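Local coordinates for protein putative oxidoreductase (Jannaschia sp., PDB 3C24) that is a putative oxidoreductase, probably binding a nicotinamide dinucleotide cofactor in its Rossmann-type domain, with a substrate not yet established, at residues G121-P126 with T171-V176; N130-P135 with I145-I150. One frame throughout, in Å; residues are numbered along the deposited sequence.

Contact 1: G121-P126 with T171-V176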
loop_
_atom_site.group_PDB
_atom_site.type_symbol
_atom_site.label_atom_id
_atom_site.label_comp_id
_atom_site.label_asym_id
_atom_site.label_seq_id
_atom_site.Cartn_x
_atom_site.Cartn_y
_atom_site.Cartn_z
ATOM N N GLY A 121 -8.816 2.767 22.962
ATOM C CA GLY A 121 -9.258 2.232 21.684
ATOM C C GLY A 121 -8.559 2.918 20.534
ATOM O O GLY A 121 -8.069 4.020 20.687
ATOM N N HIS A 122 -8.396 2.198 19.431
ATOM C CA HIS A 122 -7.846 2.804 18.218
ATOM C C HIS A 122 -8.335 2.065 16.998
ATOM O O HIS A 122 -8.342 0.839 17.003
ATOM C CB HIS A 122 -6.336 2.776 18.280
ATOM C CG HIS A 122 -5.712 3.814 17.404
ATOM N ND1 HIS A 122 -5.571 5.121 17.816
ATOM C CD2 HIS A 122 -5.332 3.777 16.107
ATOM C CE1 HIS A 122 -5.026 5.820 16.833
ATOM N NE2 HIS A 122 -4.871 5.030 15.788
ATOM N N PRO A 123 -8.732 2.798 15.925
ATOM C CA PRO A 123 -9.207 2.108 14.741
ATOM C C PRO A 123 -8.058 1.500 13.952
ATOM O O PRO A 123 -6.915 1.979 14.034
ATOM C CB PRO A 123 -9.857 3.221 13.933
ATOM C CG PRO A 123 -9.373 4.471 14.466
ATOM C CD PRO A 123 -8.915 4.268 15.868
ATOM N N CYS A 124 -8.350 0.437 13.211
ATOM C CA CYS A 124 -7.352 -0.128 12.285
ATOM C C CYS A 124 -7.350 0.684 10.988
ATOM O O CYS A 124 -6.362 0.737 10.264
ATOM C CB CYS A 124 -7.609 -1.594 11.933
ATOM S SG CYS A 124 -7.367 -2.745 13.313
ATOM N N HIS A 125 -8.493 1.316 10.759
ATOM C CA HIS A 125 -8.894 2.016 9.534
ATOM C C HIS A 125 -9.409 0.967 8.500
ATOM O O HIS A 125 -9.033 -0.215 8.563
ATOM C CB HIS A 125 -7.795 2.861 8.907
ATOM C CG HIS A 125 -7.272 3.867 9.834
ATOM N ND1 HIS A 125 -8.056 4.855 10.398
ATOM C CD2 HIS A 125 -6.037 4.007 10.360
ATOM C CE1 HIS A 125 -7.302 5.583 11.216
ATOM N NE2 HIS A 125 -6.086 5.078 11.227
ATOM N N PRO A 126 -10.278 1.392 7.553
ATOM C CA PRO A 126 -10.724 0.386 6.601
ATOM C C PRO A 126 -9.555 -0.254 5.843
ATOM O O PRO A 126 -8.543 0.395 5.543
ATOM C CB PRO A 126 -11.691 1.160 5.704
ATOM C CG PRO A 126 -12.118 2.331 6.550
ATOM C CD PRO A 126 -10.988 2.684 7.413
ATOM N N THR A 171 -19.414 1.816 18.557
ATOM C CA THR A 171 -20.450 2.793 18.207
ATOM C C THR A 171 -19.782 3.996 17.542
ATOM O O THR A 171 -20.227 4.467 16.492
ATOM C CB THR A 171 -21.209 3.288 19.435
ATOM O OG1 THR A 171 -21.694 2.164 20.162
ATOM C CG2 THR A 171 -22.326 4.290 19.042
HETATM N N MSE A 172 -18.679 4.477 18.128
HETATM C CA MSE A 172 -17.990 5.656 17.589
HETATM C C MSE A 172 -17.378 5.468 16.215
HETATM O O MSE A 172 -17.314 6.432 15.401
HETATM C CB MSE A 172 -16.915 6.157 18.564
HETATM C CG MSE A 172 -17.486 6.624 19.843
HETATM SE SE MSE A 172 -16.036 7.413 20.953
HETATM C CE MSE A 172 -14.917 5.934 21.129
ATOM N N TRP A 173 -16.979 4.234 15.946
ATOM C CA TRP A 173 -16.208 3.920 14.747
ATOM C C TRP A 173 -16.887 2.958 13.805
ATOM O O TRP A 173 -16.240 2.360 12.935
ATOM C CB TRP A 173 -14.823 3.377 15.140
ATOM C CG TRP A 173 -13.972 4.410 15.843
ATOM C CD1 TRP A 173 -13.891 5.699 15.533
ATOM C CD2 TRP A 173 -13.030 4.182 16.913
ATOM N NE1 TRP A 173 -12.997 6.336 16.357
ATOM C CE2 TRP A 173 -12.453 5.425 17.213
ATOM C CE3 TRP A 173 -12.639 3.057 17.653
ATOM C CZ2 TRP A 173 -11.506 5.589 18.216
ATOM C CZ3 TRP A 173 -11.674 3.218 18.657
ATOM C CH2 TRP A 173 -11.129 4.487 18.927
ATOM N N SER A 174 -18.209 2.837 13.974
ATOM C CA SER A 174 -19.039 1.947 13.128
ATOM C C SER A 174 -18.925 2.350 11.663
ATOM O O SER A 174 -18.855 3.516 11.368
ATOM C CB SER A 174 -20.513 1.945 13.534
ATOM O OG SER A 174 -21.082 3.206 13.303
ATOM N N PRO A 175 -19.011 1.377 10.747
ATOM C CA PRO A 175 -19.240 -0.032 11.053
ATOM C C PRO A 175 -17.972 -0.781 11.349
ATOM O O PRO A 175 -16.981 -0.654 10.639
ATOM C CB PRO A 175 -19.928 -0.556 9.772
ATOM C CG PRO A 175 -19.443 0.331 8.710
ATOM C CD PRO A 175 -19.302 1.683 9.329
ATOM N N VAL A 176 -17.993 -1.540 12.437
ATOM C CA VAL A 176 -16.829 -2.323 12.882
ATOM C C VAL A 176 -17.109 -3.789 12.709
ATOM O O VAL A 176 -18.139 -4.314 13.160
ATOM C CB VAL A 176 -16.507 -2.020 14.393
ATOM C CG1 VAL A 176 -15.375 -2.932 14.949
ATOM C CG2 VAL A 176 -16.192 -0.550 14.600
#

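Contact 2: N130-P135 with I145-I150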
loop_
_atom_site.group_PDB
_atom_site.type_symbol
_atom_site.label_atom_id
_atom_site.label_comp_id
_atom_site.label_asym_id
_atom_site.label_seq_id
_atom_site.Cartn_x
_atom_site.Cartn_y
_atom_site.Cartn_z
ATOM N N ASN A 130 -10.717 -3.912 -0.280
ATOM C CA ASN A 130 -12.036 -4.134 0.265
ATOM C C ASN A 130 -13.077 -4.316 -0.830
ATOM O O ASN A 130 -12.809 -4.170 -2.000
ATOM C CB ASN A 130 -12.373 -2.951 1.147
ATOM C CG ASN A 130 -12.433 -1.679 0.371
ATOM O OD1 ASN A 130 -13.350 -1.440 -0.418
ATOM N ND2 ASN A 130 -11.413 -0.850 0.548
ATOM N N ASP A 131 -14.261 -4.671 -0.364
ATOM C CA ASP A 131 -15.444 -4.934 -1.175
ATOM C C ASP A 131 -16.458 -3.817 -1.183
ATOM O O ASP A 131 -17.580 -4.031 -1.589
ATOM C CB ASP A 131 -16.210 -6.139 -0.597
ATOM C CG ASP A 131 -16.687 -5.915 0.871
ATOM O OD1 ASP A 131 -16.368 -4.878 1.517
ATOM O OD2 ASP A 131 -17.371 -6.818 1.424
ATOM N N GLU A 132 -16.088 -2.655 -0.714
ATOM C CA GLU A 132 -17.048 -1.550 -0.614
ATOM C C GLU A 132 -17.511 -1.111 -1.980
ATOM O O GLU A 132 -16.760 -1.124 -2.938
ATOM C CB GLU A 132 -16.472 -0.363 0.113
ATOM C CG GLU A 132 -15.974 -0.698 1.527
ATOM C CD GLU A 132 -17.027 -0.847 2.585
ATOM O OE1 GLU A 132 -18.200 -0.501 2.320
ATOM O OE2 GLU A 132 -16.646 -1.329 3.678
ATOM N N THR A 133 -18.783 -0.758 -2.058
ATOM C CA THR A 133 -19.379 -0.290 -3.301
ATOM C C THR A 133 -19.936 1.129 -3.228
ATOM O O THR A 133 -19.981 1.823 -4.221
ATOM C CB THR A 133 -20.471 -1.238 -3.785
ATOM O OG1 THR A 133 -21.484 -1.365 -2.774
ATOM C CG2 THR A 133 -19.887 -2.603 -4.104
ATOM N N ASP A 134 -20.370 1.569 -2.051
ATOM C CA ASP A 134 -20.830 2.965 -1.895
ATOM C C ASP A 134 -19.665 3.900 -2.137
ATOM O O ASP A 134 -18.580 3.738 -1.562
ATOM C CB ASP A 134 -21.446 3.136 -0.512
ATOM C CG ASP A 134 -21.595 4.584 -0.103
ATOM O OD1 ASP A 134 -21.531 5.476 -0.957
ATOM O OD2 ASP A 134 -21.763 4.807 1.125
ATOM N N PRO A 135 -19.822 4.876 -3.015
ATOM C CA PRO A 135 -18.620 5.648 -3.296
ATOM C C PRO A 135 -17.975 6.359 -2.104
ATOM O O PRO A 135 -16.754 6.501 -2.071
ATOM C CB PRO A 135 -19.087 6.675 -4.320
ATOM C CG PRO A 135 -20.449 6.456 -4.525
ATOM C CD PRO A 135 -20.947 5.268 -3.861
ATOM N N ILE A 145 -17.506 5.099 7.648
ATOM C CA ILE A 145 -18.411 4.815 6.485
ATOM C C ILE A 145 -18.142 3.395 5.991
ATOM O O ILE A 145 -19.042 2.547 5.970
ATOM C CB ILE A 145 -18.308 5.832 5.354
ATOM C CG1 ILE A 145 -18.495 7.252 5.938
ATOM C CG2 ILE A 145 -19.413 5.522 4.321
ATOM C CD1 ILE A 145 -18.153 8.367 5.002
ATOM N N ALA A 146 -16.869 3.161 5.650
ATOM C CA ALA A 146 -16.378 1.825 5.266
ATOM C C ALA A 146 -16.151 0.988 6.508
ATOM O O ALA A 146 -15.805 1.512 7.556
ATOM C CB ALA A 146 -15.072 1.915 4.434
ATOM N N LYS A 147 -16.350 -0.317 6.366
ATOM C CA LYS A 147 -16.166 -1.278 7.465
ATOM C C LYS A 147 -14.676 -1.301 7.852
ATOM O O LYS A 147 -13.796 -1.206 7.000
ATOM C CB LYS A 147 -16.620 -2.691 7.060
ATOM C CG LYS A 147 -18.089 -2.843 6.698
ATOM C CD LYS A 147 -18.378 -4.260 6.225
ATOM C CE LYS A 147 -17.802 -4.562 4.844
ATOM N NZ LYS A 147 -18.353 -3.656 3.767
ATOM N N GLN A 148 -14.406 -1.484 9.147
ATOM C CA GLN A 148 -13.041 -1.601 9.647
ATOM C C GLN A 148 -13.050 -2.418 10.909
ATOM O O GLN A 148 -14.088 -2.553 11.553
ATOM C CB GLN A 148 -12.463 -0.227 9.984
ATOM C CG GLN A 148 -13.097 0.428 11.237
ATOM C CD GLN A 148 -12.441 1.762 11.570
ATOM O OE1 GLN A 148 -11.231 1.942 11.392
ATOM N NE2 GLN A 148 -13.235 2.717 12.066
ATOM N N ALA A 149 -11.887 -2.936 11.239
ATOM C CA ALA A 149 -11.652 -3.559 12.538
ATOM C C ALA A 149 -11.083 -2.464 13.498
ATOM O O ALA A 149 -10.636 -1.394 13.073
ATOM C CB ALA A 149 -10.615 -4.704 12.384
ATOM N N ILE A 150 -11.130 -2.722 14.798
ATOM C CA ILE A 150 -10.540 -1.833 15.799
ATOM C C ILE A 150 -9.772 -2.663 16.837
ATOM O O ILE A 150 -9.915 -3.892 16.902
ATOM C CB ILE A 150 -11.607 -0.967 16.505
ATOM C CG1 ILE A 150 -12.521 -1.820 17.396
ATOM C CG2 ILE A 150 -12.465 -0.191 15.455
ATOM C CD1 ILE A 150 -13.522 -0.940 18.237
HETATM O O HOH W 1 -14.110 -1.938 4.306
HETATM O O HOH W 2 -19.744 0.225 4.593
#

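Contact 1: G121-P126 with T171-V176
The indole of W173 takes the ring of P123 on one face and the backbone of G121 at an edge, while its own neighbour M172, a selenomethionine, sets CB over the opposite face. P123 CD stands 3.8 Å from the centroid of the six-membered ring of W173 and only 13° off its normal, a CH-pi contact; CD, next to the ring nitrogen, carries polarised hydrogens, which suits proline to an electron-rich face. The two side chains cross at about a right angle. The same CD also lies over the imidazole of H122, whose ND1 is held by the carbonyl of L100. At the outer rim of the indole, W173 CH2 comes within 3.4 Å of G121 C. H122 N lies 3.5 Å from W173 CZ3. A side chain on G121 would run into this rim, since a CB there would fall about 3.1 Å from W173 CZ3. With CG beside the backbone N and anti to the carbonyl carbon (chi1 -65°), the indole of W173 reaches back to the strand. Replacing W173 with an alanine would probably deprive P123 CD of its aromatic face and open a gap beside G121. Here the residue just past the C-terminal end of helix 160-172 drops its indole onto the end of strand 117-123, as the chain turns towards edge strand 176-181 of the Rossmann-type alpha/beta domain.

Contact 2: N130-P135 with I145-I150
Charge pairing joins K147 to two acids of 130-135. K147 NZ forms a salt bridge with E132 OE2 at 2.9 Å and a second one with D131 OD1 at 3.2 Å, whose hydrogen bond is weak, making a three-residue network. Bends at chi3 and chi4 (-72° and -60°) turn the end of K147 towards 130-135, bringing NZ to the same E132 oxygen that K147 N binds.

The backbone bond runs from K147 N to E132 OE2, 2.9 Å long and fairly straight at 163°. The two nitrogens meet OE2 from opposite faces of the carboxylate plane. Two waters add further bonds: one joins OE2 to K147 O, the other joins E132 OE1 to I145 O at 2.8 Å from each. N130 OD1 accepts from E132 N, an Asx turn that fixes the backbone from which the glutamate reaches across.

Van der Waals packing is slighter. A146 CB lies 3.7 Å from E132 OE2, and alanine's small methyl lets the carboxylate come close to the chain.

Gripped by an ammonium, an amide and water, the buried carboxylate of E132 is likely to stay ionised, its charge probably offset in part by K147, which also faces D131.

Contact 1 and contact 2 have centres about 11 Å apart and share one mixed sheet, in which strands 117-123 and 148-156 are antiparallel neighbours. Along the chain, 121-126 comes first, then both halves of contact 2, and 171-176 last, so contact 2 falls wholly between the halves of contact 1. Residues 145-150 run between the two parts of contact 1: C124 N is 2.9 Å from A149 O, and Q148 N is 3.1 Å from P175 O, both probable hydrogen bonds. Both contacts also touch the second subunit. The loop 130-135 is thus tied to the chain entering strand 148-156, next to the edge strand, close to the dimer interface.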